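PDB 2QPX: predicted metal-dependent hydrolase of the TIM-barrel fold from Lactobacillus casei, which binds two zinc ions and is probably a metal-dependent hydrolase of the amidohydrolase type, although its substrate is not known. Local coordinates for residues A[141-147]-A[186-190]; A[131-135]-A[199-203]; A[30-34]-A[321-325]; A[94-98]-A[370-374]. Numbering follows the deposited sequence.

In the fold
No contact includes a zinc ligand; interactions 1 to 3 join helices and loops, interaction 4 a C-terminal turn and a barrel strand. Interactions 1 and 2 are neighbours, their centres 12 Å apart: the helices of 131-135 and 141-147 follow each other in the chain, and a probable hydrogen bond from Trp147 NE1 to Ala134 O (3.1 Å) joins them. Interaction 1, the most peripheral and only partly buried, is wholly apolar and aromatic across its segments. Interactions 2, 3 and 4 are buried and more polar: a carboxylate on a loop amide, a salt bridge with waters, and a close pair of oxygens. Interactions 3 and 4 tie early parts of the chain to late ones.

Interaction 1. Residues A[141-147]-A[186-190]; sequences HDNFAAW and AAAGF
Two helices meet through aromatic side chains, one at its first turn and the other in mid-course. Residues 141-143 are extended or turn-like, and Asn143 (phi/psi -138/152) is the N-cap of helix 144-156. Its p rotamer brings OD1 to 3.0 Å from Ala146 N in a capping hydrogen bond, while ND2 donates to Asp142 OD1 at 2.9 Å. Residues 186-190 are regular helix. The backbones come closest at Phe144 and Ala187, whose CA atoms are 5.5 Å apart. The main projection is Phe190 (chi1 177°, t), which fills a hollow made by the capped turn. One face of its ring receives Phe144 CA, 4.1 Å from the ring centroid in a CH-pi contact; His141 O meets the ring edge, 3.8 Å from Phe190 CZ. This is helix-to-helix packing at the periphery of the TIM-barrel fold, away from the zinc site, and helix 204-221 adds Leu206 against Phe144, Trp147 and Phe190. Phe144, also t, reaches back to the small residues of the partner helix: Ala187 CB sits over a face of its ring, 4.2 Å from the centroid, and Ala186 CB is 4.1 Å from Phe144 CE2. Trp147 (t) lies obliquely to Phe190, with planes at 33° and Trp147 CG 3.4 Å from Phe190 CE1, while its NE1 bonds to Ala134 O of the preceding helix.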
# COMPACT_ATOMS: atom_id res chain seq x y z
N HIS A 141 -4.21 -19.14 39.42
CA HIS A 141 -4.63 -20.53 39.12
C HIS A 141 -3.49 -21.36 38.58
O HIS A 141 -2.71 -20.87 37.78
CB HIS A 141 -5.85 -20.52 38.14
CG HIS A 141 -7.05 -19.83 38.71
ND1 HIS A 141 -7.89 -20.44 39.61
CD2 HIS A 141 -7.46 -18.54 38.62
CE1 HIS A 141 -8.80 -19.57 40.01
NE2 HIS A 141 -8.57 -18.41 39.42
N ASP A 142 -3.43 -22.65 38.98
CA ASP A 142 -2.33 -23.48 38.49
C ASP A 142 -2.69 -24.39 37.32
O ASP A 142 -1.81 -25.03 36.78
CB ASP A 142 -1.62 -24.24 39.63
CG ASP A 142 -2.49 -25.27 40.32
OD1 ASP A 142 -3.58 -25.64 39.84
OD2 ASP A 142 -2.05 -25.72 41.40
N ASN A 143 -3.96 -24.40 36.90
CA ASN A 143 -4.40 -25.23 35.78
C ASN A 143 -5.37 -24.49 34.86
O ASN A 143 -6.09 -23.58 35.31
CB ASN A 143 -5.09 -26.51 36.27
CG ASN A 143 -6.31 -26.23 37.12
OD1 ASN A 143 -7.47 -26.29 36.65
ND2 ASN A 143 -6.06 -25.88 38.40
N PHE A 144 -5.36 -24.88 33.61
CA PHE A 144 -6.22 -24.25 32.59
C PHE A 144 -7.69 -24.21 32.98
O PHE A 144 -8.37 -23.19 32.80
CB PHE A 144 -6.05 -24.96 31.24
CG PHE A 144 -7.01 -24.50 30.18
CD1 PHE A 144 -8.26 -25.07 30.05
CD2 PHE A 144 -6.67 -23.48 29.33
CE1 PHE A 144 -9.14 -24.65 29.07
CE2 PHE A 144 -7.56 -23.05 28.34
CZ PHE A 144 -8.80 -23.63 28.22
N ALA A 145 -8.26 -25.31 33.43
CA ALA A 145 -9.70 -25.33 33.65
C ALA A 145 -10.16 -24.30 34.69
O ALA A 145 -11.16 -23.59 34.49
CB ALA A 145 -10.16 -26.75 34.06
N ALA A 146 -9.43 -24.20 35.79
CA ALA A 146 -9.80 -23.25 36.86
C ALA A 146 -9.53 -21.82 36.39
O ALA A 146 -10.31 -20.92 36.68
CB ALA A 146 -9.00 -23.52 38.13
N TRP A 147 -8.43 -21.62 35.67
CA TRP A 147 -8.13 -20.30 35.09
C TRP A 147 -9.23 -19.87 34.11
O TRP A 147 -9.77 -18.75 34.20
CB TRP A 147 -6.80 -20.33 34.37
CG TRP A 147 -6.61 -19.11 33.50
CD1 TRP A 147 -6.25 -17.86 33.91
CD2 TRP A 147 -6.80 -19.03 32.09
NE1 TRP A 147 -6.22 -16.99 32.85
CE2 TRP A 147 -6.53 -17.69 31.71
CE3 TRP A 147 -7.16 -19.96 31.10
CZ2 TRP A 147 -6.65 -17.27 30.41
CZ3 TRP A 147 -7.26 -19.54 29.80
CH2 TRP A 147 -7.02 -18.19 29.47
N ALA A 186 -4.74 -25.22 23.54
CA ALA A 186 -4.95 -24.05 24.41
C ALA A 186 -4.44 -24.32 25.81
O ALA A 186 -3.69 -23.51 26.38
CB ALA A 186 -6.42 -23.64 24.43
N ALA A 187 -4.76 -25.49 26.36
CA ALA A 187 -4.35 -25.87 27.70
C ALA A 187 -2.83 -26.10 27.77
O ALA A 187 -2.19 -25.71 28.75
CB ALA A 187 -5.16 -27.09 28.18
N ALA A 188 -2.25 -26.67 26.72
CA ALA A 188 -0.78 -26.84 26.63
C ALA A 188 -0.12 -25.45 26.60
O ALA A 188 0.93 -25.24 27.22
CB ALA A 188 -0.40 -27.65 25.42
N GLY A 189 -0.71 -24.50 25.88
CA GLY A 189 -0.23 -23.11 25.85
C GLY A 189 -0.27 -22.47 27.22
O GLY A 189 0.71 -21.79 27.64
N PHE A 190 -1.37 -22.69 27.94
CA PHE A 190 -1.51 -22.21 29.29
C PHE A 190 -0.41 -22.78 30.20
O PHE A 190 0.24 -22.06 30.96
CB PHE A 190 -2.87 -22.54 29.89
CG PHE A 190 -3.01 -22.10 31.33
CD1 PHE A 190 -3.42 -20.81 31.62
CD2 PHE A 190 -2.63 -22.91 32.40
CE1 PHE A 190 -3.51 -20.37 32.94
CE2 PHE A 190 -2.72 -22.47 33.71
CZ PHE A 190 -3.13 -21.18 33.99

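Interaction 2. Residues A[131-135]-A[199-203]; sequences ETHAE and KRLTS
Leu201 lays its side chain against one side of helix 130-138, where its CD2 is 4.0 Å from Ala134 CB and 4.1 Å from Glu131 CG. This is a helix-to-loop contact in an amidohydrolase-family TIM-barrel fold: residues 199-203 form the irregular link between helices 183-196 and 204-221, and Ser203 is the N-cap of the latter. Residues 131-135 are regular helix, with Glu135 N bonded to Glu131 O at 2.9 Å. The closest CA atoms are those of Glu135 and Leu201, 6.3 Å apart. Lys199 keeps helical angles (-71/-40), then Arg200 (-55/127) and Leu201 (-81/114) are extended. Leu201 has chi1 t and chi2 p and points at the helix; Arg200 and Thr202 point away. Lys199 is stretched, all four chi angles t, with CE 4.0 Å from Glu135 CB and its amine in a salt bridge with Asp136. Glu131 (m), its side chain about 10 Å from a zinc ion, starts toward the loop, but its carboxylate turns away to bond Ser168 OG and Ile169 N, next to the zinc ligand Lys167. Glu135 (chi1 m, chi2 t) reaches across to the loop backbone, its CG 3.3 Å from Lys199 O. Its carboxylate also forms a salt bridge with Arg173, which in turn donates to Leu201 O. Across the two segments the single hydrogen bond runs from Leu201 N to Glu135 OE2, 2.9 Å long and nearly straight at 174°.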
# COMPACT_ATOMS: atom_id res chain seq x y z
N GLU A 131 -6.45 -9.45 27.29
CA GLU A 131 -5.19 -10.13 27.60
C GLU A 131 -4.66 -9.80 28.99
O GLU A 131 -4.08 -10.65 29.66
CB GLU A 131 -4.11 -9.92 26.52
CG GLU A 131 -4.43 -10.55 25.18
CD GLU A 131 -5.43 -9.81 24.29
OE1 GLU A 131 -5.88 -8.68 24.65
OE2 GLU A 131 -5.73 -10.41 23.21
N THR A 132 -4.81 -8.54 29.44
CA THR A 132 -4.33 -8.15 30.77
C THR A 132 -5.18 -8.79 31.87
O THR A 132 -4.66 -9.24 32.88
CB THR A 132 -4.23 -6.61 30.87
OG1 THR A 132 -5.41 -6.07 30.35
CG2 THR A 132 -3.08 -6.08 30.03
N HIS A 133 -6.50 -8.91 31.66
CA HIS A 133 -7.34 -9.63 32.60
C HIS A 133 -6.94 -11.11 32.60
O HIS A 133 -6.80 -11.73 33.68
CB HIS A 133 -8.83 -9.45 32.30
CG HIS A 133 -9.37 -8.14 32.76
ND1 HIS A 133 -9.38 -7.01 31.96
CD2 HIS A 133 -9.90 -7.77 33.95
CE1 HIS A 133 -9.92 -6.01 32.65
NE2 HIS A 133 -10.22 -6.44 33.87
N ALA A 134 -6.66 -11.66 31.42
CA ALA A 134 -6.22 -13.07 31.32
C ALA A 134 -4.93 -13.29 32.15
O ALA A 134 -4.79 -14.28 32.88
CB ALA A 134 -6.02 -13.47 29.85
N GLU A 135 -3.99 -12.37 32.03
CA GLU A 135 -2.73 -12.41 32.79
C GLU A 135 -2.96 -12.35 34.28
O GLU A 135 -2.33 -13.11 35.06
CB GLU A 135 -1.82 -11.24 32.38
CG GLU A 135 -1.27 -11.36 30.96
CD GLU A 135 -0.76 -10.06 30.35
OE1 GLU A 135 -0.89 -8.98 30.96
OE2 GLU A 135 -0.24 -10.14 29.21
N LYS A 199 4.88 -13.09 32.98
CA LYS A 199 3.51 -12.70 33.17
C LYS A 199 2.81 -12.45 31.83
O LYS A 199 1.65 -12.85 31.64
CB LYS A 199 3.36 -11.45 34.04
CG LYS A 199 1.89 -11.17 34.36
CD LYS A 199 1.65 -9.97 35.26
CE LYS A 199 0.19 -9.77 35.52
NZ LYS A 199 -0.06 -8.55 36.37
N ARG A 200 3.52 -11.83 30.91
CA ARG A 200 3.00 -11.43 29.60
C ARG A 200 2.40 -12.62 28.83
O ARG A 200 3.08 -13.62 28.64
CB ARG A 200 4.18 -10.85 28.80
CG ARG A 200 3.89 -10.09 27.53
CD ARG A 200 5.20 -9.39 27.05
NE ARG A 200 5.45 -9.64 25.63
CZ ARG A 200 5.08 -8.85 24.63
NH1 ARG A 200 4.44 -7.70 24.86
NH2 ARG A 200 5.35 -9.21 23.39
N LEU A 201 1.16 -12.49 28.38
CA LEU A 201 0.50 -13.52 27.55
C LEU A 201 0.97 -13.38 26.08
O LEU A 201 0.72 -12.37 25.43
CB LEU A 201 -1.01 -13.39 27.64
CG LEU A 201 -1.84 -14.32 26.77
CD1 LEU A 201 -1.43 -15.81 27.00
CD2 LEU A 201 -3.31 -14.06 27.00
N THR A 202 1.69 -14.38 25.59
CA THR A 202 2.28 -14.40 24.25
C THR A 202 1.98 -15.69 23.48
O THR A 202 2.43 -15.84 22.35
CB THR A 202 3.81 -14.19 24.31
OG1 THR A 202 4.43 -15.29 25.00
CG2 THR A 202 4.15 -12.83 24.99
N SER A 203 1.21 -16.59 24.07
CA SER A 203 0.90 -17.89 23.43
C SER A 203 -0.20 -17.72 22.35
O SER A 203 -1.34 -17.38 22.70
CB SER A 203 0.34 -18.85 24.47
OG SER A 203 -0.16 -20.04 23.86

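Interaction 3. Residues A[30-34]-A[321-325]; sequences RDDRL and TYPEM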
# COMPACT_ATOMS: atom_id res chain seq x y z
N ARG A 30 8.04 17.42 31.63
CA ARG A 30 6.89 17.45 30.74
C ARG A 30 7.30 17.44 29.24
O ARG A 30 6.72 16.70 28.43
CB ARG A 30 6.01 18.65 31.07
CG ARG A 30 4.88 18.86 30.15
CD ARG A 30 3.80 19.78 30.82
NE ARG A 30 2.84 20.17 29.81
CZ ARG A 30 2.58 21.39 29.42
NH1 ARG A 30 3.01 22.42 30.11
NH2 ARG A 30 1.78 21.57 28.40
N ASP A 31 8.27 18.26 28.85
CA ASP A 31 8.75 18.28 27.44
C ASP A 31 9.20 16.88 27.01
O ASP A 31 8.77 16.36 25.97
CB ASP A 31 9.90 19.27 27.31
CG ASP A 31 10.31 19.58 25.89
OD1 ASP A 31 9.76 19.06 24.94
OD2 ASP A 31 11.16 20.47 25.70
N ASP A 32 10.03 16.23 27.81
CA ASP A 32 10.52 14.90 27.46
C ASP A 32 9.37 13.87 27.44
O ASP A 32 9.35 12.98 26.58
CB ASP A 32 11.63 14.45 28.40
CG ASP A 32 12.96 15.16 28.15
OD1 ASP A 32 13.12 15.93 27.17
OD2 ASP A 32 13.85 14.90 28.97
N ARG A 33 8.43 13.98 28.37
CA ARG A 33 7.28 13.07 28.38
C ARG A 33 6.40 13.25 27.15
O ARG A 33 5.84 12.28 26.62
CB ARG A 33 6.45 13.16 29.68
CG ARG A 33 7.18 12.65 30.94
CD ARG A 33 7.45 11.14 30.95
NE ARG A 33 6.24 10.28 30.94
CZ ARG A 33 5.61 9.82 32.01
NH1 ARG A 33 6.02 10.09 33.23
NH2 ARG A 33 4.57 9.02 31.85
N LEU A 34 6.22 14.48 26.71
CA LEU A 34 5.51 14.77 25.48
C LEU A 34 6.24 14.12 24.28
O LEU A 34 5.62 13.49 23.42
CB LEU A 34 5.37 16.29 25.24
CG LEU A 34 4.21 16.97 25.94
CD1 LEU A 34 4.40 18.53 25.99
CD2 LEU A 34 2.84 16.56 25.29
N THR A 321 -1.72 10.02 28.19
CA THR A 321 -0.69 10.78 28.92
C THR A 321 -1.00 12.27 29.09
O THR A 321 -1.13 12.74 30.21
CB THR A 321 0.72 10.52 28.28
OG1 THR A 321 1.02 9.13 28.33
CG2 THR A 321 1.84 11.31 29.02
N TYR A 322 -1.12 13.00 27.99
CA TYR A 322 -1.34 14.42 28.00
C TYR A 322 -2.39 14.87 27.02
O TYR A 322 -2.56 14.28 25.97
CB TYR A 322 -0.02 15.12 27.68
CG TYR A 322 1.05 15.19 28.77
CD1 TYR A 322 0.73 15.44 30.10
CD2 TYR A 322 2.39 15.06 28.45
CE1 TYR A 322 1.73 15.60 31.06
CE2 TYR A 322 3.39 15.23 29.39
CZ TYR A 322 3.05 15.49 30.70
OH TYR A 322 4.08 15.66 31.58
N PRO A 323 -3.07 15.98 27.33
CA PRO A 323 -4.16 16.43 26.47
C PRO A 323 -3.74 16.87 25.08
O PRO A 323 -4.56 16.83 24.17
CB PRO A 323 -4.81 17.57 27.26
CG PRO A 323 -3.69 18.08 28.16
CD PRO A 323 -2.95 16.82 28.55
N GLU A 324 -2.48 17.25 24.91
CA GLU A 324 -1.99 17.58 23.56
C GLU A 324 -2.17 16.44 22.57
O GLU A 324 -2.40 16.69 21.38
CB GLU A 324 -0.51 17.96 23.56
CG GLU A 324 -0.18 19.25 24.27
CD GLU A 324 0.06 19.14 25.78
OE1 GLU A 324 -0.33 18.15 26.42
OE2 GLU A 324 0.59 20.12 26.35
N MSE A 325 -2.00 15.20 23.03
CA MSE A 325 -2.11 14.09 22.11
C MSE A 325 -3.56 13.91 21.70
O MSE A 325 -3.85 13.57 20.55
CB MSE A 325 -1.53 12.81 22.71
CG MSE A 325 -1.50 11.60 21.76
SE MSE A 325 -0.48 10.15 22.48
CE MSE A 325 -0.75 8.86 21.00
O HOH W 1 0.75 18.40 28.95
O HOH W 2 3.51 8.27 29.06
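This is a buried, mixed polar and apolar contact between helix 30-37 and the start of helix 323-342. The nearest CA atoms, of Leu34 and Tyr322, are 7.3 Å apart, so side chains bridge the gap. Tyr322 reaches in between the residues of the short helix: Leu34 CD2 is 3.5 Å from Tyr322 CD2, Arg33 CB is 3.7 Å from Tyr322 CE2, and Arg30 CA is 3.4 Å from Tyr322 OH. Thr321 follows Asp318, a zinc ligand, by three residues, and the contact thus joins the loop leaving the metal site of this TIM-barrel hydrolase to a helix shortly after the first strand, which carries His18. On one flank of the tyrosine Arg30 and Glu324 form a salt bridge, Arg30 NH2 to Glu324 OE2 at 2.8 Å, and water 1 makes a second link, 2.9 Å from Arg30 NE and 2.8 Å from Glu324 OE1. Tyr85 also bonds Glu324 OE2, and Arg30 NH1 donates to Pro73 O and Ala75 O. On the other flank water 2 links Arg33 NH2 (3.1 Å) to Thr321 OG1 (2.7 Å), while Asp108 and the carbonyl of Asp107 take up the Arg33 guanidinium.

Interaction 4. Residues A[94-98]-A[370-374]; sequences HFKEL and QEREL
Near the C-terminus of the chain, the turn after helix 349-367 packs against the start of strand 95-101, which lies between strands 14-19 and 124-127 in a parallel sheet of the TIM barrel. His94, with positive phi (68/36), closes the preceding helix in a Schellman motif. Lys96 (-118/-15) interrupts the extended course before Glu97 (-162/146) resumes it. Residues 371-373 have helical angles, and Leu374 N bonds to Glu371 O at 3.1 Å. Lys96 and Leu374 have CA atoms 6.6 Å apart, Glu97 and Glu373 7.1 Å. The apolar part is small: Leu374 brings CD1 to 3.9 Å from Lys96 CB. The CA-to-CB bond of Lys96 (chi1 m) points toward the turn, while the amine lies farther off. Among the charged groups, Glu97, extended with chi1 and chi2 t, reaches Glu373, its OE2 3.6 Å from Glu373 CG and 4.4 Å from Glu373 OE1, while Glu97 OE1 is in van der Waals contact with Leu374 CD2 at 4.2 Å. Lys125 of the adjacent strand forms a salt bridge with Glu373 and donates to Gln370 OE1, placing a positive charge beside these acids. A water lies between the backbones, 2.8 Å from Lys96 O and 3.0 Å from Glu373 O, within hydrogen-bonding reach of both. Gln370 (chi1 and chi2 m) donates through NE2 to Tyr368 O; its OE1 lies just 2.6 Å from Glu97 OE2.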
# COMPACT_ATOMS: atom_id res chain seq x y z
N HIS A 94 -14.43 20.01 21.30
CA HIS A 94 -15.79 19.54 21.58
C HIS A 94 -15.81 18.01 21.86
O HIS A 94 -16.74 17.32 21.48
CB HIS A 94 -16.77 19.94 20.45
CG HIS A 94 -17.00 21.41 20.35
ND1 HIS A 94 -18.19 21.99 20.72
CD2 HIS A 94 -16.21 22.42 19.93
CE1 HIS A 94 -18.12 23.30 20.55
NE2 HIS A 94 -16.92 23.60 20.08
N PHE A 95 -14.77 17.50 22.53
CA PHE A 95 -14.87 16.14 23.06
C PHE A 95 -16.05 16.06 24.03
O PHE A 95 -16.21 16.93 24.89
CB PHE A 95 -13.60 15.74 23.81
CG PHE A 95 -12.41 15.38 22.94
CD1 PHE A 95 -11.58 16.35 22.41
CD2 PHE A 95 -12.08 14.04 22.70
CE1 PHE A 95 -10.44 16.04 21.71
CE2 PHE A 95 -10.93 13.73 21.99
CZ PHE A 95 -10.13 14.70 21.48
N LYS A 96 -16.85 15.01 23.91
CA LYS A 96 -17.98 14.81 24.83
C LYS A 96 -17.92 13.53 25.65
O LYS A 96 -18.64 13.41 26.63
CB LYS A 96 -19.31 14.89 24.08
CG LYS A 96 -19.60 16.27 23.48
CD LYS A 96 -19.69 17.37 24.52
CE LYS A 96 -19.96 18.71 23.80
NZ LYS A 96 -20.13 19.78 24.80
N GLU A 97 -17.07 12.57 25.29
CA GLU A 97 -16.91 11.35 26.09
C GLU A 97 -15.60 10.68 25.70
O GLU A 97 -15.23 10.74 24.54
CB GLU A 97 -18.08 10.39 25.90
CG GLU A 97 -18.11 9.25 26.91
CD GLU A 97 -19.23 8.29 26.74
OE1 GLU A 97 -19.70 8.13 25.60
OE2 GLU A 97 -19.64 7.71 27.78
N LEU A 98 -14.94 10.04 26.67
CA LEU A 98 -13.78 9.20 26.45
C LEU A 98 -14.08 7.78 26.87
O LEU A 98 -14.57 7.56 27.98
CB LEU A 98 -12.61 9.69 27.27
CG LEU A 98 -12.19 11.17 27.11
CD1 LEU A 98 -10.94 11.44 27.99
CD2 LEU A 98 -12.08 11.66 25.67
N GLN A 370 -24.05 4.77 24.21
CA GLN A 370 -23.74 5.99 24.93
C GLN A 370 -24.56 7.17 24.43
O GLN A 370 -24.15 8.32 24.55
CB GLN A 370 -22.24 6.32 24.84
CG GLN A 370 -21.36 5.16 25.32
CD GLN A 370 -21.56 4.88 26.80
OE1 GLN A 370 -21.38 5.78 27.64
NE2 GLN A 370 -21.93 3.63 27.13
N GLU A 371 -25.75 6.89 23.92
CA GLU A 371 -26.61 7.96 23.37
C GLU A 371 -26.87 9.07 24.37
O GLU A 371 -26.83 10.26 24.03
CB GLU A 371 -27.94 7.39 22.88
CG GLU A 371 -27.81 6.42 21.71
CD GLU A 371 -27.74 4.94 22.10
OE1 GLU A 371 -27.39 4.59 23.25
OE2 GLU A 371 -28.07 4.11 21.22
N ARG A 372 -27.13 8.70 25.60
CA ARG A 372 -27.42 9.70 26.62
C ARG A 372 -26.33 10.77 26.83
O ARG A 372 -26.61 11.96 27.02
CB ARG A 372 -27.72 8.98 27.93
CG ARG A 372 -28.01 9.85 29.11
CD ARG A 372 -28.37 8.93 30.28
NE ARG A 372 -29.67 8.31 30.07
CZ ARG A 372 -30.12 7.26 30.75
N GLU A 373 -25.07 10.34 26.77
CA GLU A 373 -23.94 11.21 26.98
C GLU A 373 -23.73 12.18 25.83
O GLU A 373 -23.11 13.24 26.00
CB GLU A 373 -22.67 10.34 27.18
CG GLU A 373 -22.55 9.66 28.55
CD GLU A 373 -23.41 8.44 28.80
OE1 GLU A 373 -24.00 7.84 27.85
OE2 GLU A 373 -23.49 8.04 29.98
N LEU A 374 -24.21 11.82 24.65
CA LEU A 374 -24.03 12.64 23.46
C LEU A 374 -25.21 13.59 23.19
O LEU A 374 -25.24 14.30 22.19
CB LEU A 374 -23.67 11.76 22.24
CG LEU A 374 -22.16 11.65 22.05
CD1 LEU A 374 -21.57 13.00 21.59
CD2 LEU A 374 -21.46 11.16 23.31
O HOH W 3 -20.92 14.75 27.39